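Local coordinates for GH86A beta-porphyranase (Bacteroides plebeius, PDB 4AW7), which hydrolyses the sulfated red-seaweed polysaccharide porphyran at beta-1,4 linkages between galactose and 6-sulfated L-galactose, at residues L67-Y79 against K101-H113. Residues are numbered along the deposited sequence; the frame is centred on the assembly and turned at random.
Sequences LGRKFWGPYSYAY and KRYIATEHPYVQH. With K (potassium ion), chain G; L6S (6-O-sulfo-alpha-L-galactopyranose), chain B; GAL (beta-D-galactopyranose), chain C; L6S (6-O-sulfo-alpha-L-galactopyranose), chain D.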
loop_
_atom_site.group_PDB
_atom_site.type_symbol
_atom_site.label_atom_id
_atom_site.label_comp_id
_atom_site.label_asym_id
_atom_site.label_seq_id
_atom_site.Cartn_x
_atom_site.Cartn_y
_atom_site.Cartn_z
ATOM N N LEU A 67 -13.309 -3.334 -6.823
ATOM C CA LEU A 67 -12.343 -4.199 -7.525
ATOM C C LEU A 67 -11.090 -3.404 -7.821
ATOM O O LEU A 67 -11.114 -2.181 -7.807
ATOM C CB LEU A 67 -12.967 -4.681 -8.844
ATOM C CG LEU A 67 -14.367 -5.280 -8.684
ATOM C CD1 LEU A 67 -14.882 -5.555 -10.114
ATOM C CD2 LEU A 67 -14.421 -6.525 -7.791
ATOM N N GLY A 68 -9.957 -4.039 -8.089
ATOM C CA GLY A 68 -9.741 -5.455 -8.072
ATOM C C GLY A 68 -8.575 -5.773 -8.968
ATOM O O GLY A 68 -7.830 -4.885 -9.313
ATOM N N ARG A 69 -8.390 -7.037 -9.311
ATOM C CA ARG A 69 -7.214 -7.466 -10.079
ATOM C C ARG A 69 -7.537 -8.762 -10.797
ATOM O O ARG A 69 -8.251 -9.599 -10.261
ATOM C CB ARG A 69 -5.973 -7.615 -9.151
ATOM C CG ARG A 69 -4.637 -7.722 -9.849
ATOM C CD ARG A 69 -3.575 -7.092 -9.035
ATOM N NE ARG A 69 -2.197 -7.162 -9.532
ATOM C CZ ARG A 69 -1.290 -8.048 -9.111
ATOM N NH1 ARG A 69 -1.639 -9.094 -8.380
ATOM N NH2 ARG A 69 -0.026 -7.864 -9.462
ATOM N N LYS A 70 -6.995 -8.901 -12.010
ATOM C CA LYS A 70 -7.230 -10.055 -12.839
ATOM C C LYS A 70 -5.988 -10.368 -13.648
ATOM O O LYS A 70 -5.402 -9.464 -14.218
ATOM C CB LYS A 70 -8.375 -9.722 -13.817
ATOM C CG LYS A 70 -8.662 -10.725 -14.836
ATOM C CD LYS A 70 -9.461 -11.828 -14.285
ATOM C CE LYS A 70 -10.272 -12.542 -15.387
ATOM N NZ LYS A 70 -11.018 -13.693 -14.740
ATOM N N PHE A 71 -5.665 -11.652 -13.727
ATOM C CA PHE A 71 -4.577 -12.140 -14.578
ATOM C C PHE A 71 -5.099 -12.432 -15.976
ATOM O O PHE A 71 -5.415 -13.570 -16.335
ATOM C CB PHE A 71 -3.938 -13.359 -13.948
ATOM C CG PHE A 71 -3.030 -13.025 -12.800
ATOM C CD1 PHE A 71 -3.510 -12.689 -11.565
ATOM C CD2 PHE A 71 -1.668 -12.949 -13.007
ATOM C CE1 PHE A 71 -2.639 -12.350 -10.552
ATOM C CE2 PHE A 71 -0.795 -12.640 -11.982
ATOM C CZ PHE A 71 -1.277 -12.327 -10.775
ATOM N N TRP A 72 -5.274 -11.382 -16.741
ATOM C CA TRP A 72 -5.650 -11.486 -18.146
ATOM C C TRP A 72 -5.425 -10.152 -18.793
ATOM O O TRP A 72 -5.640 -9.121 -18.166
ATOM C CB TRP A 72 -7.114 -11.879 -18.295
ATOM C CG TRP A 72 -7.364 -12.519 -19.663
ATOM C CD1 TRP A 72 -7.920 -11.944 -20.760
ATOM C CD2 TRP A 72 -7.017 -13.863 -20.041
ATOM N NE1 TRP A 72 -7.979 -12.866 -21.783
ATOM C CE2 TRP A 72 -7.411 -14.041 -21.367
ATOM C CE3 TRP A 72 -6.419 -14.930 -19.365
ATOM C CZ2 TRP A 72 -7.235 -15.260 -22.037
ATOM C CZ3 TRP A 72 -6.246 -16.138 -20.018
ATOM C CH2 TRP A 72 -6.637 -16.283 -21.343
ATOM N N GLY A 73 -4.997 -10.125 -20.032
ATOM C CA GLY A 73 -4.581 -8.926 -20.680
ATOM C C GLY A 73 -4.265 -9.183 -22.137
ATOM O O GLY A 73 -4.648 -10.218 -22.683
ATOM N N PRO A 74 -3.580 -8.231 -22.746
ATOM C CA PRO A 74 -3.311 -8.369 -24.194
ATOM C C PRO A 74 -2.517 -9.606 -24.546
ATOM O O PRO A 74 -2.658 -10.124 -25.674
ATOM C CB PRO A 74 -2.495 -7.109 -24.531
ATOM C CG PRO A 74 -2.761 -6.148 -23.393
ATOM C CD PRO A 74 -3.047 -6.979 -22.199
ATOM N N TYR A 75 -1.650 -10.050 -23.637
ATOM C CA TYR A 75 -0.681 -11.103 -23.959
ATOM C C TYR A 75 -1.292 -12.478 -23.769
ATOM O O TYR A 75 -1.080 -13.382 -24.603
ATOM C CB TYR A 75 0.657 -10.861 -23.213
ATOM C CG TYR A 75 1.153 -9.502 -23.533
ATOM C CD1 TYR A 75 1.689 -9.224 -24.800
ATOM C CD2 TYR A 75 1.005 -8.443 -22.658
ATOM C CE1 TYR A 75 2.036 -7.952 -25.158
ATOM C CE2 TYR A 75 1.365 -7.165 -23.010
ATOM C CZ TYR A 75 1.859 -6.905 -24.288
ATOM O OH TYR A 75 2.204 -5.577 -24.609
ATOM N N SER A 76 -2.137 -12.632 -22.751
ATOM C CA SER A 76 -2.905 -13.859 -22.577
ATOM C C SER A 76 -3.969 -13.935 -23.714
ATOM O O SER A 76 -4.136 -14.988 -24.349
ATOM C CB SER A 76 -3.448 -13.989 -21.118
ATOM O OG SER A 76 -3.916 -12.765 -20.614
ATOM N N TYR A 77 -4.608 -12.813 -24.048
ATOM C CA TYR A 77 -5.564 -12.808 -25.168
ATOM C C TYR A 77 -4.878 -13.201 -26.486
ATOM O O TYR A 77 -5.365 -14.041 -27.238
ATOM C CB TYR A 77 -6.173 -11.417 -25.290
ATOM C CG TYR A 77 -7.090 -11.239 -26.494
ATOM C CD1 TYR A 77 -6.559 -10.899 -27.736
ATOM C CD2 TYR A 77 -8.480 -11.390 -26.396
ATOM C CE1 TYR A 77 -7.363 -10.740 -28.851
ATOM C CE2 TYR A 77 -9.301 -11.232 -27.518
ATOM C CZ TYR A 77 -8.728 -10.902 -28.741
ATOM O OH TYR A 77 -9.505 -10.716 -29.872
ATOM N N ALA A 78 -3.725 -12.594 -26.767
ATOM C CA ALA A 78 -3.022 -12.844 -28.032
ATOM C C ALA A 78 -2.532 -14.270 -28.118
ATOM O O ALA A 78 -2.682 -14.905 -29.172
ATOM C CB ALA A 78 -1.870 -11.872 -28.269
ATOM N N TYR A 79 -1.929 -14.784 -27.057
ATOM C CA TYR A 79 -1.401 -16.154 -27.081
ATOM C C TYR A 79 -2.524 -17.152 -27.309
ATOM O O TYR A 79 -2.366 -18.134 -28.032
ATOM C CB TYR A 79 -0.572 -16.471 -25.828
ATOM C CG TYR A 79 0.062 -17.829 -25.935
ATOM C CD1 TYR A 79 1.340 -17.989 -26.503
ATOM C CD2 TYR A 79 -0.592 -18.957 -25.466
ATOM C CE1 TYR A 79 1.900 -19.270 -26.636
ATOM C CE2 TYR A 79 -0.028 -20.210 -25.592
ATOM C CZ TYR A 79 1.209 -20.362 -26.168
ATOM O OH TYR A 79 1.726 -21.633 -26.298
ATOM N N LYS A 101 -13.348 0.324 -16.614
ATOM C CA LYS A 101 -13.739 -0.419 -15.435
ATOM C C LYS A 101 -12.592 -0.365 -14.435
ATOM O O LYS A 101 -11.425 -0.644 -14.771
ATOM C CB LYS A 101 -14.066 -1.865 -15.742
ATOM C CG LYS A 101 -14.708 -2.624 -14.578
ATOM C CD LYS A 101 -15.020 -4.080 -14.953
ATOM C CE LYS A 101 -15.525 -4.897 -13.808
ATOM N NZ LYS A 101 -16.965 -4.769 -13.725
ATOM N N ARG A 102 -12.898 -0.041 -13.188
ATOM C CA ARG A 102 -11.874 0.069 -12.170
ATOM C C ARG A 102 -11.427 -1.296 -11.704
ATOM O O ARG A 102 -12.105 -1.979 -10.958
ATOM C CB ARG A 102 -12.340 0.904 -10.996
ATOM C CG ARG A 102 -11.270 1.043 -9.912
ATOM C CD ARG A 102 -11.667 2.111 -8.882
ATOM N NE ARG A 102 -10.717 2.258 -7.819
ATOM C CZ ARG A 102 -9.698 3.095 -7.829
ATOM N NH1 ARG A 102 -9.365 3.779 -8.901
ATOM N NH2 ARG A 102 -8.949 3.191 -6.749
ATOM N N TYR A 103 -10.236 -1.694 -12.157
ATOM C CA TYR A 103 -9.501 -2.874 -11.690
ATOM C C TYR A 103 -8.105 -2.779 -12.302
ATOM O O TYR A 103 -7.854 -1.935 -13.177
ATOM C CB TYR A 103 -10.183 -4.189 -12.071
ATOM C CG TYR A 103 -10.125 -4.618 -13.522
ATOM C CD1 TYR A 103 -10.974 -4.074 -14.463
ATOM C CD2 TYR A 103 -9.210 -5.575 -13.955
ATOM C CE1 TYR A 103 -10.937 -4.497 -15.782
ATOM C CE2 TYR A 103 -9.156 -5.990 -15.253
ATOM C CZ TYR A 103 -10.020 -5.452 -16.170
ATOM O OH TYR A 103 -9.977 -5.830 -17.497
ATOM N N ILE A 104 -7.223 -3.660 -11.842
ATOM C CA ILE A 104 -5.886 -3.795 -12.378
ATOM C C ILE A 104 -5.798 -5.068 -13.209
ATOM O O ILE A 104 -6.025 -6.167 -12.697
ATOM C CB ILE A 104 -4.835 -3.907 -11.256
ATOM C CG1 ILE A 104 -4.888 -2.727 -10.287
ATOM C CG2 ILE A 104 -3.445 -4.103 -11.840
ATOM C CD1 ILE A 104 -4.080 -2.943 -8.994
ATOM N N ALA A 105 -5.469 -4.927 -14.491
ATOM C CA ALA A 105 -5.136 -6.063 -15.336
ATOM C C ALA A 105 -3.639 -6.313 -15.206
ATOM O O ALA A 105 -2.850 -5.366 -15.342
ATOM C CB ALA A 105 -5.509 -5.770 -16.799
ATOM N N THR A 106 -3.249 -7.559 -14.967
ATOM C CA THR A 106 -1.867 -7.974 -14.925
ATOM C C THR A 106 -1.696 -9.274 -15.684
ATOM O O THR A 106 -2.689 -9.925 -16.023
ATOM C CB THR A 106 -1.351 -8.031 -13.473
ATOM O OG1 THR A 106 0.091 -8.117 -13.471
ATOM C CG2 THR A 106 -1.940 -9.172 -12.697
ATOM N N GLU A 107 -0.456 -9.629 -15.997
ATOM C CA GLU A 107 -0.162 -10.870 -16.683
ATOM C C GLU A 107 0.868 -11.672 -15.912
ATOM O O GLU A 107 1.816 -11.117 -15.353
ATOM C CB GLU A 107 0.390 -10.603 -18.071
ATOM C CG GLU A 107 -0.581 -9.892 -18.995
ATOM C CD GLU A 107 -1.518 -10.803 -19.770
ATOM O OE1 GLU A 107 -1.878 -11.900 -19.272
ATOM O OE2 GLU A 107 -1.904 -10.391 -20.891
ATOM N N HIS A 108 0.743 -12.998 -15.934
ATOM C CA HIS A 108 1.805 -13.851 -15.428
ATOM C C HIS A 108 3.048 -13.652 -16.292
ATOM O O HIS A 108 2.939 -13.542 -17.519
ATOM C CB HIS A 108 1.434 -15.316 -15.487
ATOM C CG HIS A 108 0.298 -15.720 -14.609
ATOM N ND1 HIS A 108 0.392 -15.746 -13.234
ATOM C CD2 HIS A 108 -0.948 -16.150 -14.914
ATOM C CE1 HIS A 108 -0.761 -16.165 -12.740
ATOM N NE2 HIS A 108 -1.588 -16.427 -13.741
ATOM N N PRO A 109 4.241 -13.700 -15.696
ATOM C CA PRO A 109 5.497 -13.552 -16.438
ATOM C C PRO A 109 5.933 -14.905 -17.028
ATOM O O PRO A 109 6.979 -15.462 -16.632
ATOM C CB PRO A 109 6.451 -13.050 -15.349
ATOM C CG PRO A 109 5.990 -13.696 -14.127
ATOM C CD PRO A 109 4.482 -13.694 -14.238
ATOM N N TYR A 110 5.056 -15.443 -17.864
ATOM C CA TYR A 110 5.169 -16.752 -18.516
ATOM C C TYR A 110 5.932 -16.605 -19.826
ATOM O O TYR A 110 5.842 -15.557 -20.460
ATOM C CB TYR A 110 3.755 -17.309 -18.873
ATOM C CG TYR A 110 2.845 -17.817 -17.758
ATOM C CD1 TYR A 110 3.337 -18.152 -16.501
ATOM C CD2 TYR A 110 1.471 -17.989 -18.004
ATOM C CE1 TYR A 110 2.465 -18.619 -15.483
ATOM C CE2 TYR A 110 0.622 -18.470 -17.014
ATOM C CZ TYR A 110 1.138 -18.789 -15.765
ATOM O OH TYR A 110 0.300 -19.243 -14.768
ATOM N N VAL A 111 6.528 -17.715 -20.276
ATOM C CA VAL A 111 7.176 -17.762 -21.591
ATOM C C VAL A 111 6.189 -17.577 -22.743
ATOM O O VAL A 111 6.595 -17.278 -23.852
ATOM C CB VAL A 111 7.972 -19.070 -21.816
ATOM C CG1 VAL A 111 9.124 -19.187 -20.858
ATOM C CG2 VAL A 111 7.092 -20.311 -21.767
ATOM N N GLN A 112 4.902 -17.738 -22.468
ATOM C CA GLN A 112 3.843 -17.471 -23.441
ATOM C C GLN A 112 3.608 -16.005 -23.687
ATOM O O GLN A 112 3.007 -15.624 -24.692
ATOM C CB GLN A 112 2.526 -18.135 -22.984
ATOM C CG GLN A 112 2.533 -19.683 -23.026
ATOM C CD GLN A 112 3.182 -20.374 -21.849
ATOM O OE1 GLN A 112 3.402 -19.777 -20.812
ATOM N NE2 GLN A 112 3.504 -21.650 -22.014
ATOM N N HIS A 113 4.102 -15.169 -22.762
ATOM C CA HIS A 113 3.880 -13.746 -22.781
ATOM C C HIS A 113 5.097 -12.918 -23.098
ATOM O O HIS A 113 4.996 -11.902 -23.748
ATOM C CB HIS A 113 3.258 -13.292 -21.452
ATOM C CG HIS A 113 1.985 -13.998 -21.118
ATOM N ND1 HIS A 113 1.505 -14.094 -19.830
ATOM C CD2 HIS A 113 1.089 -14.649 -21.907
ATOM C CE1 HIS A 113 0.366 -14.772 -19.849
ATOM N NE2 HIS A 113 0.104 -15.140 -21.092
HETATM K K K G . -12.060 -4.764 -19.233
HETATM O O1S L6S B . -10.614 -14.123 -26.091
HETATM O O2S L6S B . -8.431 -14.704 -25.150
HETATM O O3S L6S B . -9.954 -13.201 -23.910
HETATM C C1 L6S B . -9.683 -19.062 -22.484
HETATM C C2 L6S B . -10.187 -20.383 -23.117
HETATM C C3 L6S B . -11.607 -20.218 -23.658
HETATM C C4 L6S B . -11.638 -19.030 -24.646
HETATM C C5 L6S B . -11.129 -17.748 -23.940
HETATM C C6 L6S B . -11.043 -16.582 -24.893
HETATM O O2 L6S B . -10.202 -21.446 -22.151
HETATM O O3 L6S B . -12.022 -21.401 -24.336
HETATM O O4 L6S B . -10.811 -19.345 -25.797
HETATM O O5 L6S B . -9.776 -17.929 -23.351
HETATM O O6 L6S B . -10.573 -15.452 -24.168
HETATM S S1 L6S B . -9.855 -14.373 -24.831
HETATM C C1 GAL C . -9.699 -17.125 -18.137
HETATM C C2 GAL C . -10.146 -18.232 -19.078
HETATM C C3 GAL C . -9.997 -17.743 -20.505
HETATM C C4 GAL C . -10.728 -16.407 -20.675
HETATM C C5 GAL C . -10.267 -15.394 -19.615
HETATM C C6 GAL C . -11.003 -14.058 -19.683
HETATM O O2 GAL C . -9.308 -19.339 -18.869
HETATM O O3 GAL C . -10.525 -18.731 -21.371
HETATM O O4 GAL C . -12.124 -16.625 -20.578
HETATM O O5 GAL C . -10.429 -15.933 -18.300
HETATM O O6 GAL C . -10.483 -13.147 -18.742
HETATM O O1S L6S D . -6.861 -13.973 -6.902
HETATM O O2S L6S D . -7.214 -16.193 -5.907
HETATM O O3S L6S D . -6.900 -15.916 -8.328
HETATM C C1 L6S D . -0.635 -14.335 -7.851
HETATM C C2 L6S D . -0.406 -15.393 -8.907
HETATM C C3 L6S D . -1.126 -16.688 -8.496
HETATM C C4 L6S D . -2.660 -16.377 -8.318
HETATM C C5 L6S D . -2.802 -15.244 -7.296
HETATM C C6 L6S D . -4.237 -14.672 -7.355
HETATM O O2 L6S D . 1.000 -15.604 -9.147
HETATM O O3 L6S D . -0.936 -17.734 -9.460
HETATM O O4 L6S D . -3.185 -15.986 -9.597
HETATM O O5 L6S D . -1.994 -14.095 -7.575
HETATM O O6 L6S D . -5.116 -15.611 -6.756
HETATM S S1 L6S D . -6.617 -15.391 -6.962
HETATM O O HOH W 1 -12.043 -0.005 -6.427
HETATM O O HOH W 2 -14.281 -1.450 -8.980
HETATM O O HOH W 3 -7.555 -6.837 -19.631
HETATM O O HOH W 4 -8.155 -8.213 -17.598
#
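E107 OE2 accepts two backbone hydrogen bonds from the first turn of helix 74-82. Y75 N reaches it at 2.8 Å and S76 N at 2.9 Å, both from the same face of the carboxylate. E107 OE1 takes the third bond on its syn lone pair, from S76 OG at 2.6 Å. The buried acid thus sits at the N-terminal end of the helix, where the helix dipole would probably favour its negative charge. It gets there by a bend at chi2 (-87°), which turns the chain back towards the helix. S76 OG also accepts a bond from G73 N, the N-cap residue.

Strands 69-71 and 104-106 pair in parallel, with K70 N bonded to I104 O and T106 N to K70 O. On the face carrying R69 and F71, T106 CG2 lies 3.6 Å from the centroid of the F71 ring, directly over it. H108 forms an offset stack with F71, planes 23° apart. The F71 face opposite T106 meets O4 of the 6-sulfo-L-galactose of chain D.

The W72 ring lies between the helix start and the substrate. S76 OG is over one face and galactose C5 over the other, while W72 NE1 donates to O3S of the 6-sulfo-L-galactose of chain B, linked to this galactose, at 2.9 Å. With an alanine here, galactose C5 would probably lose the indole face it lies over and that sulfate oxygen its N-H donor. H108, K70 and W72 all bind substrate. R69 forms a salt bridge with the probable nucleophile E272 and a hydrogen bond with N145.

Strand 104-106 runs between strands 66-71 and 136-142 in the parallel sheet of the (beta/alpha)8 barrel, whose C-terminal strand ends carry the substrate site. Helix 120-132 packs against P74, Y75, A78 and A105.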